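Local coordinates for conserved protein (Methanothermobacter thermautotrophicus, PDB 1T57), which is of unknown function but binds flavin mononucleotide and magnesium in a fold related to the alpha/beta domain of pyruvate kinase, at residues L50-F55 and E167-G172; N54-S59 and N75-T80; H113-V118 and V148-A153; A181-P186 and E199-P204. One frame throughout, in Å; residues are numbered along the deposited sequence.

Interaction 1: L50-F55 and E167-G172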
# COMPACT_ATOMS: atom_id res chain seq x y z
N LEU A 50 3.51 -18.69 -37.13
CA LEU A 50 3.69 -17.25 -37.03
C LEU A 50 5.09 -16.75 -37.36
O LEU A 50 5.29 -15.55 -37.47
CB LEU A 50 3.33 -16.78 -35.62
CG LEU A 50 1.94 -16.98 -35.01
CD1 LEU A 50 2.11 -16.86 -33.53
CD2 LEU A 50 0.91 -15.97 -35.50
N GLY A 51 6.06 -17.65 -37.50
CA GLY A 51 7.40 -17.17 -37.78
C GLY A 51 8.01 -16.48 -36.55
O GLY A 51 8.47 -15.33 -36.60
N ILE A 52 8.02 -17.20 -35.44
CA ILE A 52 8.56 -16.69 -34.19
C ILE A 52 9.83 -17.46 -33.91
O ILE A 52 9.87 -18.68 -34.07
CB ILE A 52 7.51 -16.88 -33.05
CG1 ILE A 52 6.46 -15.78 -33.15
CG2 ILE A 52 8.18 -16.91 -31.67
CD1 ILE A 52 5.19 -16.02 -32.34
N ARG A 53 10.89 -16.75 -33.51
CA ARG A 53 12.16 -17.39 -33.23
C ARG A 53 12.71 -17.07 -31.84
O ARG A 53 13.87 -17.38 -31.54
CB ARG A 53 13.19 -17.02 -34.28
CG ARG A 53 14.00 -15.76 -33.98
CD ARG A 53 15.07 -15.53 -35.05
NE ARG A 53 16.03 -14.50 -34.68
CZ ARG A 53 16.97 -14.02 -35.48
NH1 ARG A 53 17.10 -14.47 -36.72
NH2 ARG A 53 17.79 -13.06 -35.05
N ASN A 54 11.87 -16.47 -31.00
CA ASN A 54 12.25 -16.12 -29.62
C ASN A 54 11.42 -16.91 -28.58
O ASN A 54 10.18 -16.84 -28.56
CB ASN A 54 12.09 -14.62 -29.41
CG ASN A 54 13.17 -13.81 -30.11
OD1 ASN A 54 14.34 -13.78 -29.66
ND2 ASN A 54 12.80 -13.15 -31.21
N PHE A 55 12.10 -17.68 -27.73
CA PHE A 55 11.38 -18.46 -26.73
C PHE A 55 11.94 -18.28 -25.34
O PHE A 55 13.13 -18.46 -25.13
CB PHE A 55 11.44 -19.96 -27.06
CG PHE A 55 10.89 -20.34 -28.40
CD1 PHE A 55 11.64 -20.20 -29.56
CD2 PHE A 55 9.59 -20.84 -28.51
CE1 PHE A 55 11.11 -20.56 -30.81
CE2 PHE A 55 9.07 -21.19 -29.74
CZ PHE A 55 9.82 -21.05 -30.90
N GLU A 167 7.15 -10.36 -31.17
CA GLU A 167 6.45 -11.43 -30.49
C GLU A 167 7.38 -12.55 -30.07
O GLU A 167 8.39 -12.81 -30.71
CB GLU A 167 5.33 -11.97 -31.37
CG GLU A 167 4.33 -10.91 -31.75
CD GLU A 167 3.08 -11.49 -32.37
OE1 GLU A 167 3.14 -12.60 -32.94
OE2 GLU A 167 2.03 -10.82 -32.31
N VAL A 168 7.00 -13.21 -28.98
CA VAL A 168 7.76 -14.30 -28.38
C VAL A 168 6.79 -15.35 -27.84
O VAL A 168 5.63 -15.04 -27.54
CB VAL A 168 8.61 -13.77 -27.19
CG1 VAL A 168 9.44 -14.88 -26.60
CG2 VAL A 168 9.48 -12.61 -27.63
N ILE A 169 7.25 -16.58 -27.71
CA ILE A 169 6.39 -17.62 -27.16
C ILE A 169 6.91 -17.87 -25.75
O ILE A 169 8.08 -18.20 -25.59
CB ILE A 169 6.49 -18.94 -27.98
CG1 ILE A 169 6.08 -18.68 -29.45
CG2 ILE A 169 5.62 -20.02 -27.34
CD1 ILE A 169 4.77 -19.38 -29.91
N ALA A 170 6.06 -17.68 -24.73
CA ALA A 170 6.44 -17.88 -23.32
C ALA A 170 5.90 -19.22 -22.82
O ALA A 170 4.75 -19.53 -23.05
CB ALA A 170 5.90 -16.74 -22.47
N ILE A 171 6.73 -19.98 -22.11
CA ILE A 171 6.36 -21.32 -21.62
C ILE A 171 6.52 -21.53 -20.12
O ILE A 171 7.60 -21.33 -19.54
CB ILE A 171 7.21 -22.42 -22.38
CG1 ILE A 171 6.84 -22.42 -23.87
CG2 ILE A 171 6.99 -23.80 -21.79
CD1 ILE A 171 7.95 -22.94 -24.84
N GLY A 172 5.45 -21.94 -19.48
CA GLY A 172 5.52 -22.17 -18.06
C GLY A 172 4.69 -23.36 -17.65
O GLY A 172 3.98 -23.94 -18.47
O HOH W 1 4.38 -13.36 -35.33

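Interaction 2: N54-S59 and N75-T80. With FMN (flavin mononucleotide), chain E.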
# COMPACT_ATOMS: atom_id res chain seq x y z
N ASN A 54 11.87 -16.47 -31.00
CA ASN A 54 12.25 -16.12 -29.62
C ASN A 54 11.42 -16.91 -28.58
O ASN A 54 10.18 -16.84 -28.56
CB ASN A 54 12.09 -14.62 -29.41
CG ASN A 54 13.17 -13.81 -30.11
OD1 ASN A 54 14.34 -13.78 -29.66
ND2 ASN A 54 12.80 -13.15 -31.21
N PHE A 55 12.10 -17.68 -27.73
CA PHE A 55 11.38 -18.46 -26.73
C PHE A 55 11.94 -18.28 -25.34
O PHE A 55 13.13 -18.46 -25.13
CB PHE A 55 11.44 -19.96 -27.06
CG PHE A 55 10.89 -20.34 -28.40
CD1 PHE A 55 11.64 -20.20 -29.56
CD2 PHE A 55 9.59 -20.84 -28.51
CE1 PHE A 55 11.11 -20.56 -30.81
CE2 PHE A 55 9.07 -21.19 -29.74
CZ PHE A 55 9.82 -21.05 -30.90
N VAL A 56 11.09 -17.94 -24.39
CA VAL A 56 11.56 -17.82 -23.02
C VAL A 56 10.87 -18.93 -22.26
O VAL A 56 9.65 -19.06 -22.32
CB VAL A 56 11.21 -16.47 -22.42
CG1 VAL A 56 9.70 -16.22 -22.49
CG2 VAL A 56 11.73 -16.41 -20.99
N VAL A 57 11.65 -19.74 -21.54
CA VAL A 57 11.07 -20.88 -20.83
C VAL A 57 11.54 -21.07 -19.41
O VAL A 57 12.72 -21.04 -19.14
CB VAL A 57 11.38 -22.21 -21.53
CG1 VAL A 57 10.56 -23.33 -20.93
CG2 VAL A 57 11.12 -22.10 -22.99
N ALA A 58 10.59 -21.30 -18.52
CA ALA A 58 10.90 -21.53 -17.12
C ALA A 58 11.32 -22.98 -16.96
O ALA A 58 10.52 -23.90 -17.17
CB ALA A 58 9.69 -21.25 -16.25
N SER A 59 12.57 -23.18 -16.58
CA SER A 59 13.10 -24.52 -16.36
C SER A 59 14.05 -24.44 -15.18
O SER A 59 15.20 -24.00 -15.30
CB SER A 59 13.86 -25.03 -17.59
OG SER A 59 14.02 -26.43 -17.50
N ASN A 75 16.40 -18.20 -30.87
CA ASN A 75 16.91 -17.83 -29.56
C ASN A 75 16.06 -18.40 -28.45
O ASN A 75 14.90 -18.02 -28.28
CB ASN A 75 16.98 -16.33 -29.39
CG ASN A 75 17.74 -15.94 -28.15
OD1 ASN A 75 17.33 -15.04 -27.42
ND2 ASN A 75 18.84 -16.62 -27.89
N ILE A 76 16.64 -19.31 -27.68
CA ILE A 76 15.94 -19.90 -26.55
C ILE A 76 16.60 -19.43 -25.28
O ILE A 76 17.82 -19.49 -25.15
CB ILE A 76 16.02 -21.41 -26.54
CG1 ILE A 76 15.33 -22.00 -27.75
CG2 ILE A 76 15.38 -21.93 -25.26
CD1 ILE A 76 15.25 -23.51 -27.69
N VAL A 77 15.79 -18.96 -24.34
CA VAL A 77 16.31 -18.50 -23.08
C VAL A 77 15.58 -19.27 -22.01
O VAL A 77 14.35 -19.32 -21.97
CB VAL A 77 16.14 -16.95 -22.92
CG1 VAL A 77 14.76 -16.53 -23.32
CG2 VAL A 77 16.41 -16.53 -21.49
N SER A 78 16.36 -19.91 -21.16
CA SER A 78 15.87 -20.71 -20.06
C SER A 78 16.16 -19.96 -18.78
O SER A 78 17.32 -19.59 -18.51
CB SER A 78 16.58 -22.07 -20.05
OG SER A 78 16.10 -22.94 -19.03
N VAL A 79 15.11 -19.68 -18.01
CA VAL A 79 15.33 -19.02 -16.73
C VAL A 79 15.01 -20.04 -15.64
O VAL A 79 14.00 -20.74 -15.69
CB VAL A 79 14.46 -17.72 -16.53
CG1 VAL A 79 14.05 -17.14 -17.87
CG2 VAL A 79 13.27 -17.98 -15.64
N THR A 80 15.91 -20.15 -14.68
CA THR A 80 15.71 -21.07 -13.58
C THR A 80 15.28 -20.23 -12.36
O THR A 80 15.08 -19.01 -12.49
CB THR A 80 17.01 -21.83 -13.27
OG1 THR A 80 16.93 -22.39 -11.96
CG2 THR A 80 18.20 -20.90 -13.36
N1 FMN E . 5.81 -23.05 -11.05
C2 FMN E . 4.59 -22.83 -10.44
O2 FMN E . 3.74 -23.71 -10.42
N3 FMN E . 4.19 -21.61 -9.96
C4 FMN E . 5.09 -20.58 -9.90
O4 FMN E . 4.69 -19.45 -9.58
C4A FMN E . 6.32 -20.75 -10.54
N5 FMN E . 7.24 -19.73 -10.55
C5A FMN E . 8.30 -19.81 -11.42
C6 FMN E . 9.20 -18.76 -11.43
C7 FMN E . 10.35 -18.83 -12.16
C7M FMN E . 11.29 -17.67 -12.05
C8 FMN E . 10.84 -20.09 -12.50
C8M FMN E . 12.18 -20.23 -13.20
C9 FMN E . 9.97 -21.17 -12.46
C9A FMN E . 8.65 -21.03 -12.01
N10 FMN E . 7.86 -22.16 -11.76
C10 FMN E . 6.63 -21.97 -11.17
C1' FMN E . 8.18 -23.53 -12.33
C2' FMN E . 7.89 -23.52 -13.81
O2' FMN E . 6.55 -23.05 -14.00
C3' FMN E . 7.98 -24.92 -14.38
O3' FMN E . 7.14 -25.79 -13.70
C4' FMN E . 9.34 -25.53 -14.75
O4' FMN E . 9.00 -26.69 -15.48
C5' FMN E . 10.30 -26.18 -13.77
O5' FMN E . 11.24 -26.78 -14.64
P FMN E . 11.77 -28.30 -14.67
O1P FMN E . 12.98 -28.30 -15.53
O2P FMN E . 10.73 -29.29 -15.22
O3P FMN E . 12.14 -28.65 -13.22
O HOH W 2 17.32 -22.61 -16.65

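Interaction 3: H113-V118 and V148-A153. With FMN (flavin mononucleotide), chain E.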
# COMPACT_ATOMS: atom_id res chain seq x y z
N HIS A 113 13.00 -13.16 -8.97
CA HIS A 113 11.72 -13.32 -9.70
C HIS A 113 10.92 -12.03 -9.91
O HIS A 113 10.52 -11.38 -8.93
CB HIS A 113 10.83 -14.33 -8.97
CG HIS A 113 11.40 -15.71 -8.92
ND1 HIS A 113 10.74 -16.75 -8.32
CD2 HIS A 113 12.55 -16.22 -9.42
CE1 HIS A 113 11.45 -17.86 -8.45
NE2 HIS A 113 12.55 -17.56 -9.12
N ALA A 114 10.62 -11.72 -11.17
CA ALA A 114 9.92 -10.49 -11.53
C ALA A 114 8.57 -10.16 -10.90
O ALA A 114 8.30 -8.99 -10.66
CB ALA A 114 9.81 -10.37 -13.08
N LEU A 115 7.74 -11.15 -10.61
CA LEU A 115 6.42 -10.86 -10.03
C LEU A 115 6.25 -11.06 -8.54
O LEU A 115 5.14 -11.25 -8.07
CB LEU A 115 5.32 -11.63 -10.76
CG LEU A 115 5.16 -11.18 -12.24
CD1 LEU A 115 3.98 -11.95 -12.90
CD2 LEU A 115 4.93 -9.66 -12.30
N SER A 116 7.36 -10.98 -7.81
CA SER A 116 7.39 -11.12 -6.35
C SER A 116 8.54 -10.18 -5.91
O SER A 116 8.34 -9.21 -5.22
CB SER A 116 7.70 -12.58 -5.97
OG SER A 116 8.85 -13.06 -6.67
N GLY A 117 9.76 -10.49 -6.33
CA GLY A 117 10.86 -9.61 -5.97
C GLY A 117 11.12 -9.45 -4.48
O GLY A 117 10.87 -10.34 -3.67
N VAL A 118 11.68 -8.30 -4.14
CA VAL A 118 12.00 -7.94 -2.79
C VAL A 118 10.66 -7.71 -2.06
O VAL A 118 10.59 -7.70 -0.84
CB VAL A 118 12.93 -6.67 -2.81
CG1 VAL A 118 13.12 -6.08 -1.41
CG2 VAL A 118 14.30 -7.07 -3.39
N VAL A 148 3.73 -17.54 -14.75
CA VAL A 148 5.18 -17.57 -14.95
C VAL A 148 5.51 -17.06 -16.31
O VAL A 148 6.56 -16.44 -16.51
CB VAL A 148 5.84 -18.99 -14.71
CG1 VAL A 148 4.96 -19.85 -13.85
CG2 VAL A 148 6.22 -19.64 -15.99
N CYS A 149 4.59 -17.29 -17.24
CA CYS A 149 4.75 -16.84 -18.61
C CYS A 149 5.02 -15.35 -18.73
O CYS A 149 5.98 -15.00 -19.40
CB CYS A 149 3.53 -17.23 -19.46
SG CYS A 149 3.72 -18.85 -20.27
N VAL A 150 4.22 -14.48 -18.09
CA VAL A 150 4.54 -13.06 -18.22
C VAL A 150 5.76 -12.77 -17.36
O VAL A 150 6.66 -12.02 -17.77
CB VAL A 150 3.33 -12.08 -17.82
CG1 VAL A 150 2.07 -12.84 -17.69
CG2 VAL A 150 3.64 -11.32 -16.58
N GLU A 151 5.81 -13.39 -16.19
CA GLU A 151 6.92 -13.17 -15.27
C GLU A 151 8.29 -13.41 -15.91
O GLU A 151 9.20 -12.59 -15.82
CB GLU A 151 6.78 -14.06 -14.04
CG GLU A 151 7.84 -13.76 -12.99
CD GLU A 151 7.63 -14.48 -11.66
OE1 GLU A 151 7.82 -13.83 -10.61
OE2 GLU A 151 7.30 -15.69 -11.65
N ILE A 152 8.46 -14.57 -16.52
CA ILE A 152 9.74 -14.84 -17.14
C ILE A 152 9.90 -13.92 -18.37
O ILE A 152 11.02 -13.59 -18.77
CB ILE A 152 9.91 -16.37 -17.52
CG1 ILE A 152 8.72 -16.90 -18.32
CG2 ILE A 152 9.97 -17.24 -16.28
CD1 ILE A 152 8.97 -18.25 -18.99
N ALA A 153 8.79 -13.47 -18.94
CA ALA A 153 8.91 -12.59 -20.10
C ALA A 153 9.57 -11.28 -19.67
O ALA A 153 10.48 -10.80 -20.32
CB ALA A 153 7.51 -12.32 -20.77
N1 FMN E . 5.81 -23.05 -11.05
C2 FMN E . 4.59 -22.83 -10.44
O2 FMN E . 3.74 -23.71 -10.42
N3 FMN E . 4.19 -21.61 -9.96
C4 FMN E . 5.09 -20.58 -9.90
O4 FMN E . 4.69 -19.45 -9.58
C4A FMN E . 6.32 -20.75 -10.54
N5 FMN E . 7.24 -19.73 -10.55
C5A FMN E . 8.30 -19.81 -11.42
C6 FMN E . 9.20 -18.76 -11.43
C7 FMN E . 10.35 -18.83 -12.16
C7M FMN E . 11.29 -17.67 -12.05
C8 FMN E . 10.84 -20.09 -12.50
C8M FMN E . 12.18 -20.23 -13.20
C9 FMN E . 9.97 -21.17 -12.46
C9A FMN E . 8.65 -21.03 -12.01
N10 FMN E . 7.86 -22.16 -11.76
C10 FMN E . 6.63 -21.97 -11.17
C1' FMN E . 8.18 -23.53 -12.33
C2' FMN E . 7.89 -23.52 -13.81
O2' FMN E . 6.55 -23.05 -14.00
C3' FMN E . 7.98 -24.92 -14.38
O3' FMN E . 7.14 -25.79 -13.70
C4' FMN E . 9.34 -25.53 -14.75
O4' FMN E . 9.00 -26.69 -15.48
C5' FMN E . 10.30 -26.18 -13.77
O5' FMN E . 11.24 -26.78 -14.64
P FMN E . 11.77 -28.30 -14.67
O1P FMN E . 12.98 -28.30 -15.53
O2P FMN E . 10.73 -29.29 -15.22
O3P FMN E . 12.14 -28.65 -13.22

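Interaction 4: A181-P186 and E199-P204. With MG (magnesium ion), chain D.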
# COMPACT_ATOMS: atom_id res chain seq x y z
N ALA A 181 1.53 -22.13 -22.40
CA ALA A 181 2.42 -21.48 -23.36
C ALA A 181 1.62 -20.34 -23.91
O ALA A 181 0.46 -20.51 -24.27
CB ALA A 181 2.82 -22.43 -24.46
N LEU A 182 2.25 -19.17 -23.98
CA LEU A 182 1.57 -17.98 -24.47
C LEU A 182 2.33 -17.31 -25.61
O LEU A 182 3.53 -17.53 -25.76
CB LEU A 182 1.38 -17.00 -23.31
CG LEU A 182 0.03 -16.89 -22.57
CD1 LEU A 182 -0.53 -18.22 -22.15
CD2 LEU A 182 0.24 -16.04 -21.35
N VAL A 183 1.62 -16.52 -26.41
CA VAL A 183 2.22 -15.76 -27.49
C VAL A 183 2.07 -14.32 -27.03
O VAL A 183 0.97 -13.80 -26.86
CB VAL A 183 1.50 -15.97 -28.80
CG1 VAL A 183 1.89 -14.90 -29.79
CG2 VAL A 183 1.86 -17.34 -29.34
N LEU A 184 3.19 -13.67 -26.79
CA LEU A 184 3.11 -12.32 -26.28
C LEU A 184 4.28 -11.46 -26.69
O LEU A 184 5.24 -11.92 -27.32
CB LEU A 184 3.04 -12.38 -24.75
CG LEU A 184 4.17 -13.20 -24.10
CD1 LEU A 184 5.55 -12.51 -24.30
CD2 LEU A 184 3.87 -13.40 -22.60
N THR A 185 4.17 -10.20 -26.31
CA THR A 185 5.21 -9.22 -26.59
C THR A 185 5.70 -8.75 -25.22
O THR A 185 4.98 -8.07 -24.48
CB THR A 185 4.65 -8.00 -27.39
OG1 THR A 185 4.33 -8.40 -28.73
CG2 THR A 185 5.68 -6.89 -27.45
N PRO A 186 6.92 -9.13 -24.86
CA PRO A 186 7.45 -8.72 -23.56
C PRO A 186 7.48 -7.21 -23.40
O PRO A 186 7.22 -6.45 -24.35
CB PRO A 186 8.85 -9.32 -23.55
CG PRO A 186 8.65 -10.59 -24.34
CD PRO A 186 7.84 -10.08 -25.51
N GLU A 199 -1.87 -14.70 -27.91
CA GLU A 199 -2.55 -16.00 -28.07
C GLU A 199 -2.21 -16.99 -26.97
O GLU A 199 -1.10 -17.02 -26.45
CB GLU A 199 -2.16 -16.64 -29.41
CG GLU A 199 -2.69 -15.93 -30.63
CD GLU A 199 -1.98 -16.40 -31.90
OE1 GLU A 199 -1.70 -17.60 -32.03
OE2 GLU A 199 -1.72 -15.55 -32.78
N VAL A 200 -3.18 -17.83 -26.61
CA VAL A 200 -2.94 -18.85 -25.60
C VAL A 200 -2.84 -20.18 -26.36
O VAL A 200 -3.85 -20.74 -26.78
CB VAL A 200 -4.08 -18.92 -24.57
CG1 VAL A 200 -3.74 -19.96 -23.48
CG2 VAL A 200 -4.30 -17.55 -23.96
N ILE A 201 -1.62 -20.68 -26.56
CA ILE A 201 -1.43 -21.94 -27.28
C ILE A 201 -2.03 -23.10 -26.50
O ILE A 201 -2.65 -23.98 -27.08
CB ILE A 201 0.05 -22.20 -27.52
CG1 ILE A 201 0.65 -21.02 -28.30
CG2 ILE A 201 0.23 -23.46 -28.30
CD1 ILE A 201 2.14 -20.82 -28.15
N ALA A 202 -1.85 -23.11 -25.18
CA ALA A 202 -2.40 -24.19 -24.35
C ALA A 202 -2.43 -23.79 -22.87
O ALA A 202 -1.59 -23.02 -22.43
CB ALA A 202 -1.56 -25.44 -24.54
N MSE A 203 -3.38 -24.30 -22.10
CA MSE A 203 -3.45 -23.94 -20.69
C MSE A 203 -4.30 -24.91 -19.90
O MSE A 203 -5.29 -25.42 -20.40
CB MSE A 203 -4.05 -22.55 -20.52
CG MSE A 203 -5.41 -22.40 -21.17
SE MSE A 203 -6.58 -20.99 -20.49
CE MSE A 203 -6.72 -19.95 -22.14
N PRO A 204 -3.94 -25.17 -18.64
CA PRO A 204 -4.75 -26.09 -17.85
C PRO A 204 -6.10 -25.41 -17.60
O PRO A 204 -6.13 -24.29 -17.11
CB PRO A 204 -3.97 -26.25 -16.54
CG PRO A 204 -2.59 -25.64 -16.84
CD PRO A 204 -2.90 -24.54 -17.81
MG MG D . -7.58 -22.66 -15.73

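Interaction 1: L50-F55 and E167-G172
Phe55 and Ile169 form a parallel bridge in the mixed sheet, their CA atoms 5.1 Å apart, where strand 54-58 starts beside strand 168-172. The backbone link is Ile169 N to Asn54 O, 3.1 Å and nearly straight, although the carbonyl is placed less surely. Side by side and pointing the same way, the Phe55 ring and Ile169 touch through CD2 and CB at 3.7 Å. On the same flank Ile52, just ahead of the strand, crosses Ile169 at about a right angle and sets its CG2 3.5 Å from Ile169 CG1. With CG2 anti to the backbone N and CG1 beside it (chi1 -79°), Ile52 can send its other branch toward Glu167, CD1 coming 4.0 Å from OE1. Shortening Ile52 to an alanine removes both branches and is likely to open a gap against Ile169 CG1 and uncover the side of Glu167 that CD1 now meets. Asn54 CB packs on Val168 CG2 at 3.7 Å. A water donates to both Leu50 O and Glu167 OE1, while OE2 forms a salt bridge with Arg205 of the second subunit. Gly51, with positive phi, is the C-prime residue of the Schellman motif that ends helix 36-50. This helix lies over the Phe55 and Ile169 face, touching them through Ala47 and Val43, and strand 180-185 flanks strand 168-172 across from strand 54-58.

Interaction 2: N54-S59 and N75-T80
Val56 and Val77 stand side by side, pointing the same way, and Val56 CB rests 3.7 Å from Val77 CG1. That methyl lies between the backbone N and the carbonyl carbon (chi1 46°), which turns it in against the neighbouring strand, where it fills the hollow beside Val56 CA. One step further on, Val56 CG2 reaches diagonally to Val79 CG1 at 4.0 Å, so the three valines form a continuous ridge, and Ile152 of helix 144-158 packs against Val56 and Val79. On the other face Ile76, Val57 and Ser78 meet helix 63-69, with Leu68 against Val57 and Ala65 against Ser78, while Phe55 lies toward Ala47 of helix 36-50. Phe55 CB and Ile76 CG1 meet loosely, whereas Asn75 O lies at the edge of the Phe55 ring, near its plane. These strands and helix 63-69 make a beta-alpha-beta unit, and its parallel strands run 18° apart. Five backbone bonds zip them together, from Phe55 N to Asn75 O at 2.9 Å through to Ser59 N to Val79 O at 3.0 Å. At the start, the amide planes of Asn54 and Asn75 stand 84° apart, with Asn75 CB against Asn54 OD1; Asn75 ND2 bonds to Asn107. At the far end the strands open onto the flavin mononucleotide. Ser78 OG tucks against Ser59 CB at 3.4 Å, and a water joins that hydroxyl to Ser59 O. Ala58 CB abuts C2' and C9 of the flavin nucleotide, while Val79 CG2 meets its methyl C8M at 3.5 Å.

Interaction 3: H113-V118 and V148-A153
Glu151 and His113 meet at the wall of the flavin mononucleotide pocket, where loop 113-118 packs on helix 144-158. The carboxylate of Glu151 reaches the loop because CG is anti to the backbone N (chi1 -174°) and the chain stays extended beyond it. There Glu151 OE1 accepts the N-H of Leu115 at 2.7 Å, on its anti side and 17° out of the carboxylate plane. The other oxygen, Glu151 OE2, forms a salt bridge with Lys147 and lies 3.6 Å from C6 of the flavin. The two acidic oxygens are thus held by different parts of the fold, which fixes the turn of the carboxylate beside the cofactor. His113 CB touches Glu151 OE1 at 3.5 Å, and the His113 ring lays one face over the flavin methyl C7M, offset toward the rim. His113 NE2 is bonded to the backbone N of His82. Along the stem of the acidic side chain, Leu115 and Glu151 slide past each other in opposite directions, and Leu115 CD1 meets Val150 CG2 at 3.7 Å. Ala114 CB rests against Glu151 O at 3.6 Å. Leu115 also packs on Ala136 and Leu139, so helix 131-139 borders the contact, while Val148 and Ile152 turn from the loop toward strand 54-58.

Interaction 4: A181-P186 and E199-P204
Val183 and Glu199 form an antiparallel hydrogen-bonded pair in the hairpin of strands 180-185 and 196-204, a hairpin interrupted by a beta bulge. Val183 N gives its hydrogen to Glu199 O at 2.8 Å, and Glu199 N returns one to Val183 O at 3.2 Å. Leu182 and Val200 follow as a non-hydrogen-bonded pair; the N-H of Leu182 turns outward to Ala170, and that of Val200 is taken by the Tyr27 hydroxyl of the second subunit. Beyond it the register shifts by one residue. Ala181 O receives a weak bond from Ile201 N, bent to 131°, while Ala181 N is satisfied by Ala202 O at 3.2 Å. The chain turns a corner at Ile201, whose side chain covers the bulge: the Ile201 and Val183 side chains cross at about a right angle, Ile201 CD1 lying 3.7 Å from Val183 CG2 and 4.1 Å from Ala181 CB. With CG1 anti to the carbonyl carbon (chi1 -57°), the branch extends back over both. Replacing Ile201 with a glycine would probably leave Val183 CG2 and Ala181 CB without this cover and the corner freer to flex. The buried carboxylate of Glu199 is shared among basic groups: OE1 with Arg46, and OE2 with Lys23 of the same chain and with Arg205 of the second subunit. Leu182 CD1 packs beside Val200 CG1. At the end of the segment, Pro204 O binds a magnesium ion at 2.6 Å, with Val142 O as a second ligand.

From the N terminus, strand 54-58 comes first and serves two contacts. Interaction 2 closes the short loop through helix 63-69, whereas interaction 1 spans more than a hundred residues to reach strand 168-172 on the other flank. Starting from the same stretch, the small loop lies within the large one. Interaction 3 also falls inside that span, after interaction 2 has closed, and ties the 113-118 loop to helix 144-158; Ile152 of this helix packs on strand 54-58, and interactions 2 and 3 both border the flavin. Interaction 4 follows in series as a hairpin, joined to interaction 1 through neighbouring strands 168-172 and 180-185. Interactions 1 and 4 both touch the second subunit.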